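PDB 1H70: N(G),N(G)-dimethylarginine dimethylaminohydrolase from Pseudomonas aeruginosa, which hydrolyses N-omega-methylated arginines, the dimethylated form ADMA and the monomethylated form MMA, to L-citrulline and dimethylamine or methylamine. Local coordinates for residues Tyr202-Pro216 with Tyr241-Arg254. The protein carries 1 engineered substitution. Residues are numbered along the deposited sequence; the frame is centred on the assembly and turned at random.
Engineered in segment 241-254: Ser250 (natural residue Cys). With CIR (citrulline), chain B.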
loop_
_atom_site.group_PDB
_atom_site.type_symbol
_atom_site.label_atom_id
_atom_site.label_comp_id
_atom_site.label_asym_id
_atom_site.label_seq_id
_atom_site.Cartn_x
_atom_site.Cartn_y
_atom_site.Cartn_z
ATOM N N TYR A 202 5.529 -8.221 -10.379
ATOM C CA TYR A 202 5.364 -8.050 -8.931
ATOM C C TYR A 202 6.087 -6.803 -8.454
ATOM O O TYR A 202 5.587 -6.093 -7.588
ATOM C CB TYR A 202 5.919 -9.258 -8.170
ATOM C CG TYR A 202 5.777 -9.252 -6.654
ATOM C CD1 TYR A 202 4.521 -9.274 -6.039
ATOM C CD2 TYR A 202 6.900 -9.255 -5.839
ATOM C CE1 TYR A 202 4.405 -9.297 -4.641
ATOM C CE2 TYR A 202 6.796 -9.272 -4.465
ATOM C CZ TYR A 202 5.550 -9.306 -3.864
ATOM O OH TYR A 202 5.448 -9.322 -2.490
ATOM N N ALA A 203 7.256 -6.520 -9.034
ATOM C CA ALA A 203 8.045 -5.353 -8.627
ATOM C C ALA A 203 7.487 -3.983 -8.987
ATOM O O ALA A 203 8.147 -2.981 -8.777
ATOM C CB ALA A 203 9.505 -5.486 -9.082
ATOM N N ALA A 204 6.271 -3.908 -9.515
ATOM C CA ALA A 204 5.652 -2.601 -9.757
ATOM C C ALA A 204 5.220 -2.038 -8.409
ATOM O O ALA A 204 4.930 -0.842 -8.284
ATOM C CB ALA A 204 4.443 -2.701 -10.655
ATOM N N ASN A 205 5.122 -2.927 -7.411
ATOM C CA ASN A 205 4.745 -2.459 -6.069
ATOM C C ASN A 205 6.044 -2.212 -5.289
ATOM O O ASN A 205 6.756 -3.171 -4.958
ATOM C CB ASN A 205 3.851 -3.505 -5.401
ATOM C CG ASN A 205 3.275 -3.054 -4.064
ATOM O OD1 ASN A 205 2.052 -3.035 -3.873
ATOM N ND2 ASN A 205 4.122 -2.746 -3.130
ATOM N N CYS A 206 6.400 -0.933 -5.096
ATOM C CA CYS A 206 7.590 -0.497 -4.369
ATOM C C CYS A 206 7.198 0.723 -3.543
ATOM O O CYS A 206 6.160 1.311 -3.792
ATOM C CB CYS A 206 8.739 -0.070 -5.296
ATOM S SG CYS A 206 9.417 -1.395 -6.314
ATOM N N ILE A 207 8.014 1.077 -2.545
ATOM C CA ILE A 207 7.727 2.295 -1.773
ATOM C C ILE A 207 8.871 3.282 -1.665
ATOM O O ILE A 207 9.992 2.945 -1.320
ATOM C CB ILE A 207 7.245 1.990 -0.330
ATOM C CG1 ILE A 207 8.221 1.058 0.391
ATOM C CG2 ILE A 207 5.823 1.434 -0.352
ATOM C CD1 ILE A 207 7.797 0.754 1.855
ATOM N N TRP A 208 8.558 4.542 -1.960
ATOM C CA TRP A 208 9.495 5.622 -1.771
ATOM C C TRP A 208 9.333 6.011 -0.304
ATOM O O TRP A 208 8.200 6.149 0.180
ATOM C CB TRP A 208 9.131 6.824 -2.645
ATOM C CG TRP A 208 9.967 8.053 -2.408
ATOM C CD1 TRP A 208 11.117 8.379 -3.088
ATOM C CD2 TRP A 208 9.746 9.081 -1.456
ATOM N NE1 TRP A 208 11.620 9.562 -2.602
ATOM C CE2 TRP A 208 10.781 10.030 -1.611
ATOM C CE3 TRP A 208 8.760 9.319 -0.489
ATOM C CZ2 TRP A 208 10.878 11.176 -0.815
ATOM C CZ3 TRP A 208 8.840 10.473 0.292
ATOM C CH2 TRP A 208 9.884 11.396 0.119
ATOM N N VAL A 209 10.447 6.163 0.406
ATOM C CA VAL A 209 10.431 6.660 1.784
ATOM C C VAL A 209 11.674 7.549 1.945
ATOM O O VAL A 209 12.801 7.057 2.087
ATOM C CB VAL A 209 10.537 5.531 2.871
ATOM C CG1 VAL A 209 10.360 6.144 4.270
ATOM C CG2 VAL A 209 9.507 4.404 2.686
ATOM N N ASN A 210 11.503 8.858 1.888
ATOM C CA ASN A 210 12.614 9.765 2.135
ATOM C C ASN A 210 13.876 9.553 1.271
ATOM O O ASN A 210 15.023 9.573 1.748
ATOM C CB ASN A 210 12.950 9.724 3.635
ATOM C CG ASN A 210 11.799 10.267 4.492
ATOM O OD1 ASN A 210 10.849 10.853 3.967
ATOM N ND2 ASN A 210 11.884 10.086 5.817
ATOM N N GLU A 211 13.645 9.369 -0.007
ATOM C CA GLU A 211 14.697 9.180 -1.019
ATOM C C GLU A 211 15.294 7.777 -1.076
ATOM O O GLU A 211 16.163 7.506 -1.901
ATOM C CB GLU A 211 15.755 10.283 -1.020
ATOM C CG GLU A 211 15.255 11.718 -1.211
ATOM C CD GLU A 211 14.265 12.008 -2.346
ATOM O OE1 GLU A 211 14.062 11.210 -3.286
ATOM O OE2 GLU A 211 13.654 13.112 -2.254
ATOM N N ARG A 212 14.828 6.881 -0.204
ATOM C CA ARG A 212 15.163 5.465 -0.257
ATOM C C ARG A 212 13.995 4.835 -1.011
ATOM O O ARG A 212 12.877 5.390 -0.971
ATOM C CB ARG A 212 15.201 4.793 1.123
ATOM C CG ARG A 212 15.410 5.739 2.327
ATOM C CD ARG A 212 16.813 6.023 2.581
ATOM N NE ARG A 212 17.341 6.592 3.822
ATOM C CZ ARG A 212 17.364 7.785 4.417
ATOM N NH1 ARG A 212 18.091 7.853 5.531
ATOM N NH2 ARG A 212 16.673 8.874 4.031
ATOM N N VAL A 213 14.213 3.732 -1.702
ATOM C CA VAL A 213 13.087 3.048 -2.338
ATOM C C VAL A 213 13.219 1.597 -1.903
ATOM O O VAL A 213 14.245 0.941 -2.161
ATOM C CB VAL A 213 12.987 3.176 -3.862
ATOM C CG1 VAL A 213 11.970 2.157 -4.383
ATOM C CG2 VAL A 213 12.514 4.558 -4.290
ATOM N N ILE A 214 12.206 1.106 -1.198
ATOM C CA ILE A 214 12.219 -0.273 -0.708
ATOM C C ILE A 214 11.472 -1.135 -1.717
ATOM O O ILE A 214 10.339 -0.795 -2.100
ATOM C CB ILE A 214 11.613 -0.374 0.701
ATOM C CG1 ILE A 214 12.526 0.363 1.708
ATOM C CG2 ILE A 214 11.475 -1.837 1.114
ATOM C CD1 ILE A 214 11.932 0.529 3.101
ATOM N N MET A 215 12.089 -2.211 -2.192
ATOM C CA MET A 215 11.454 -3.021 -3.228
ATOM C C MET A 215 11.694 -4.495 -2.922
ATOM O O MET A 215 12.613 -4.820 -2.145
ATOM C CB MET A 215 12.075 -2.685 -4.606
ATOM C CG MET A 215 13.502 -3.205 -4.700
ATOM S SD MET A 215 14.288 -2.944 -6.334
ATOM C CE MET A 215 13.196 -3.888 -7.331
ATOM N N PRO A 216 10.892 -5.375 -3.518
ATOM C CA PRO A 216 11.073 -6.826 -3.343
ATOM C C PRO A 216 12.408 -7.272 -3.948
ATOM O O PRO A 216 12.861 -6.753 -4.998
ATOM C CB PRO A 216 9.914 -7.435 -4.133
ATOM C CG PRO A 216 9.488 -6.381 -5.102
ATOM C CD PRO A 216 9.762 -5.067 -4.413
ATOM N N TYR A 241 4.761 -12.933 1.308
ATOM C CA TYR A 241 3.600 -12.038 1.161
ATOM C C TYR A 241 3.081 -12.067 -0.274
ATOM O O TYR A 241 1.874 -11.921 -0.505
ATOM C CB TYR A 241 3.921 -10.643 1.700
ATOM C CG TYR A 241 4.327 -10.768 3.152
ATOM C CD1 TYR A 241 5.663 -10.786 3.522
ATOM C CD2 TYR A 241 3.363 -10.929 4.135
ATOM C CE1 TYR A 241 6.024 -10.931 4.859
ATOM C CE2 TYR A 241 3.702 -11.061 5.464
ATOM C CZ TYR A 241 5.028 -11.075 5.821
ATOM O OH TYR A 241 5.379 -11.229 7.146
ATOM N N ARG A 242 3.972 -12.280 -1.240
ATOM C CA ARG A 242 3.589 -12.422 -2.640
ATOM C C ARG A 242 2.565 -13.541 -2.817
ATOM O O ARG A 242 1.614 -13.449 -3.634
ATOM C CB ARG A 242 4.834 -12.648 -3.527
ATOM C CG ARG A 242 4.485 -12.879 -4.999
ATOM C CD ARG A 242 5.720 -12.865 -5.896
ATOM N NE ARG A 242 5.423 -13.321 -7.259
ATOM C CZ ARG A 242 5.691 -14.531 -7.757
ATOM N NH1 ARG A 242 6.272 -15.482 -7.017
ATOM N NH2 ARG A 242 5.367 -14.796 -9.024
ATOM N N LYS A 243 2.714 -14.609 -2.022
ATOM C CA LYS A 243 1.796 -15.738 -2.052
ATOM C C LYS A 243 0.358 -15.350 -1.730
ATOM O O LYS A 243 -0.567 -16.025 -2.168
ATOM C CB LYS A 243 2.215 -16.826 -1.064
ATOM C CG LYS A 243 3.460 -17.576 -1.496
ATOM C CD LYS A 243 3.979 -18.475 -0.353
ATOM C CE LYS A 243 5.236 -19.209 -0.790
ATOM N NZ LYS A 243 5.699 -20.097 0.328
ATOM N N ILE A 244 0.190 -14.301 -0.923
ATOM C CA ILE A 244 -1.142 -13.824 -0.574
ATOM C C ILE A 244 -1.356 -12.404 -1.110
ATOM O O ILE A 244 -1.952 -11.549 -0.450
ATOM C CB ILE A 244 -1.496 -13.989 0.941
ATOM C CG1 ILE A 244 -0.433 -13.335 1.834
ATOM C CG2 ILE A 244 -1.680 -15.488 1.265
ATOM C CD1 ILE A 244 -0.721 -13.474 3.351
ATOM N N ASP A 245 -0.853 -12.174 -2.321
ATOM C CA ASP A 245 -1.073 -10.942 -3.081
ATOM C C ASP A 245 -0.723 -9.628 -2.397
ATOM O O ASP A 245 -1.420 -8.631 -2.607
ATOM C CB ASP A 245 -2.564 -10.856 -3.494
ATOM C CG ASP A 245 -3.044 -12.024 -4.339
ATOM O OD1 ASP A 245 -2.229 -12.653 -5.049
ATOM O OD2 ASP A 245 -4.263 -12.365 -4.309
ATOM N N GLY A 246 0.353 -9.597 -1.612
ATOM C CA GLY A 246 0.767 -8.375 -0.937
ATOM C C GLY A 246 2.260 -8.120 -1.147
ATOM O O GLY A 246 3.016 -9.053 -1.444
ATOM N N GLY A 247 2.676 -6.879 -0.934
ATOM C CA GLY A 247 4.066 -6.478 -1.076
ATOM C C GLY A 247 4.465 -5.405 -0.070
ATOM O O GLY A 247 3.842 -5.235 0.980
ATOM N N VAL A 248 5.509 -4.654 -0.427
ATOM C CA VAL A 248 6.017 -3.613 0.427
ATOM C C VAL A 248 5.060 -2.441 0.644
ATOM O O VAL A 248 5.100 -1.885 1.715
ATOM C CB VAL A 248 7.430 -3.120 -0.002
ATOM C CG1 VAL A 248 8.444 -4.260 0.077
ATOM C CG2 VAL A 248 7.442 -2.537 -1.399
ATOM N N SER A 249 4.212 -2.049 -0.313
ATOM C CA SER A 249 3.326 -0.912 -0.027
ATOM C C SER A 249 2.270 -1.364 0.970
ATOM O O SER A 249 1.851 -0.641 1.851
ATOM C CB SER A 249 2.622 -0.365 -1.282
ATOM O OG SER A 249 1.507 -1.174 -1.598
ATOM N N SER A 250 1.874 -2.613 0.832
ATOM C CA SER A 250 0.818 -3.239 1.631
ATOM C C SER A 250 1.073 -3.301 3.115
ATOM O O SER A 250 0.122 -3.299 3.906
ATOM C CB SER A 250 0.692 -4.700 1.165
ATOM O OG SER A 250 0.867 -4.743 -0.251
ATOM N N MET A 251 2.339 -3.432 3.475
ATOM C CA MET A 251 2.750 -3.684 4.838
ATOM C C MET A 251 2.984 -2.476 5.731
ATOM O O MET A 251 3.419 -2.637 6.890
ATOM C CB MET A 251 3.944 -4.648 4.795
ATOM C CG MET A 251 3.421 -6.039 4.386
ATOM S SD MET A 251 4.666 -7.344 4.565
ATOM C CE MET A 251 5.808 -6.719 3.322
ATOM N N SER A 252 2.713 -1.266 5.230
ATOM C CA SER A 252 2.866 -0.121 6.125
ATOM C C SER A 252 1.975 1.028 5.739
ATOM O O SER A 252 1.385 1.030 4.657
ATOM C CB SER A 252 4.311 0.383 6.232
ATOM O OG SER A 252 4.960 0.670 4.989
ATOM N N LEU A 253 1.852 1.952 6.692
ATOM C CA LEU A 253 1.197 3.252 6.521
ATOM C C LEU A 253 2.380 4.228 6.651
ATOM O O LEU A 253 3.192 4.081 7.553
ATOM C CB LEU A 253 0.210 3.525 7.650
ATOM C CG LEU A 253 -1.283 3.202 7.646
ATOM C CD1 LEU A 253 -1.888 2.696 6.398
ATOM C CD2 LEU A 253 -1.808 2.523 8.901
ATOM N N ARG A 254 2.509 5.179 5.733
ATOM C CA ARG A 254 3.620 6.103 5.644
ATOM C C ARG A 254 3.099 7.547 5.629
ATOM O O ARG A 254 2.305 7.880 4.767
ATOM C CB ARG A 254 4.364 5.819 4.334
ATOM C CG ARG A 254 4.905 4.403 4.264
ATOM C CD ARG A 254 5.350 3.936 2.861
ATOM N NE ARG A 254 4.173 3.725 1.994
ATOM C CZ ARG A 254 3.420 2.627 1.942
ATOM N NH1 ARG A 254 2.417 2.609 1.045
ATOM N NH2 ARG A 254 3.634 1.564 2.727
HETATM C C CIR B . -6.019 -9.611 0.667
HETATM O O CIR B . -6.741 -8.653 1.080
HETATM O OXT CIR B . -6.477 -10.416 -0.245
HETATM C CA CIR B . -4.613 -9.772 1.179
HETATM N N CIR B . -4.229 -11.196 1.148
HETATM C C3 CIR B . -3.643 -8.923 0.321
HETATM C C4 CIR B . -3.918 -7.427 0.559
HETATM C C5 CIR B . -2.989 -6.601 -0.313
HETATM N N6 CIR B . -3.173 -5.164 -0.063
HETATM C C7 CIR B . -2.401 -4.205 -0.548
HETATM O O7 CIR B . -1.417 -4.432 -1.271
HETATM N N8 CIR B . -2.692 -2.930 -0.225
HETATM O O HOH W 1 6.979 -6.488 -2.274
#
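Tyr202, in the 3-10 segment leading into the beta hairpin 207-216 of this alpha/beta propeller of the amidinotransferase type, lies against Arg242 of helix 239-242; the loop from there to strand 253-254 carries Ser250 and packs on the hairpin through Val248 and Ser249. Arg242 CD sits 3.6 Å from the centroid of the Tyr202 ring, almost on the ring normal, in a CH-pi contact; the arginine runs extended from CG to NE, carrying its guanidinium past the ring at 72° to its plane. At the ring's edge, Tyr202 OH donates to a lone pair of Gly246 O in the carbonyl plane, at 2.7 Å. Water 1 accepts from Val248 N and bonds only weakly to the same hydroxyl. Val248 forms the apolar centre: its CG1 meets Ile214 CG2 at 4.0 Å, while CG2 reaches Cys206 CA and the CG1 of Ile207. Ile207 has CG1 between the backbone N and the carbonyl carbon (chi1 53°), which puts CG2 anti to that carbon and over one face of the Arg254 guanidinium, 3.5 Å above its centre. NH2 of Arg254 donates to Ser249 O and Ser252 OG, both near the guanidinium plane; Ser252 OG also bonds Tyr39 OH. NH1 forms a salt bridge with Glu66, which also binds Ser249 OG and citrulline. Farther out, a Schellman motif with Asp245 as its C-prime residue ends the helix, and within this turn Ile244 O accepts from the citrulline amino group. Ser250, engineered in place of the nucleophilic cysteine, makes a short OG bond to citrulline O7 (2.5 Å) and accepts a nearly straight one from Gly247 N (173°).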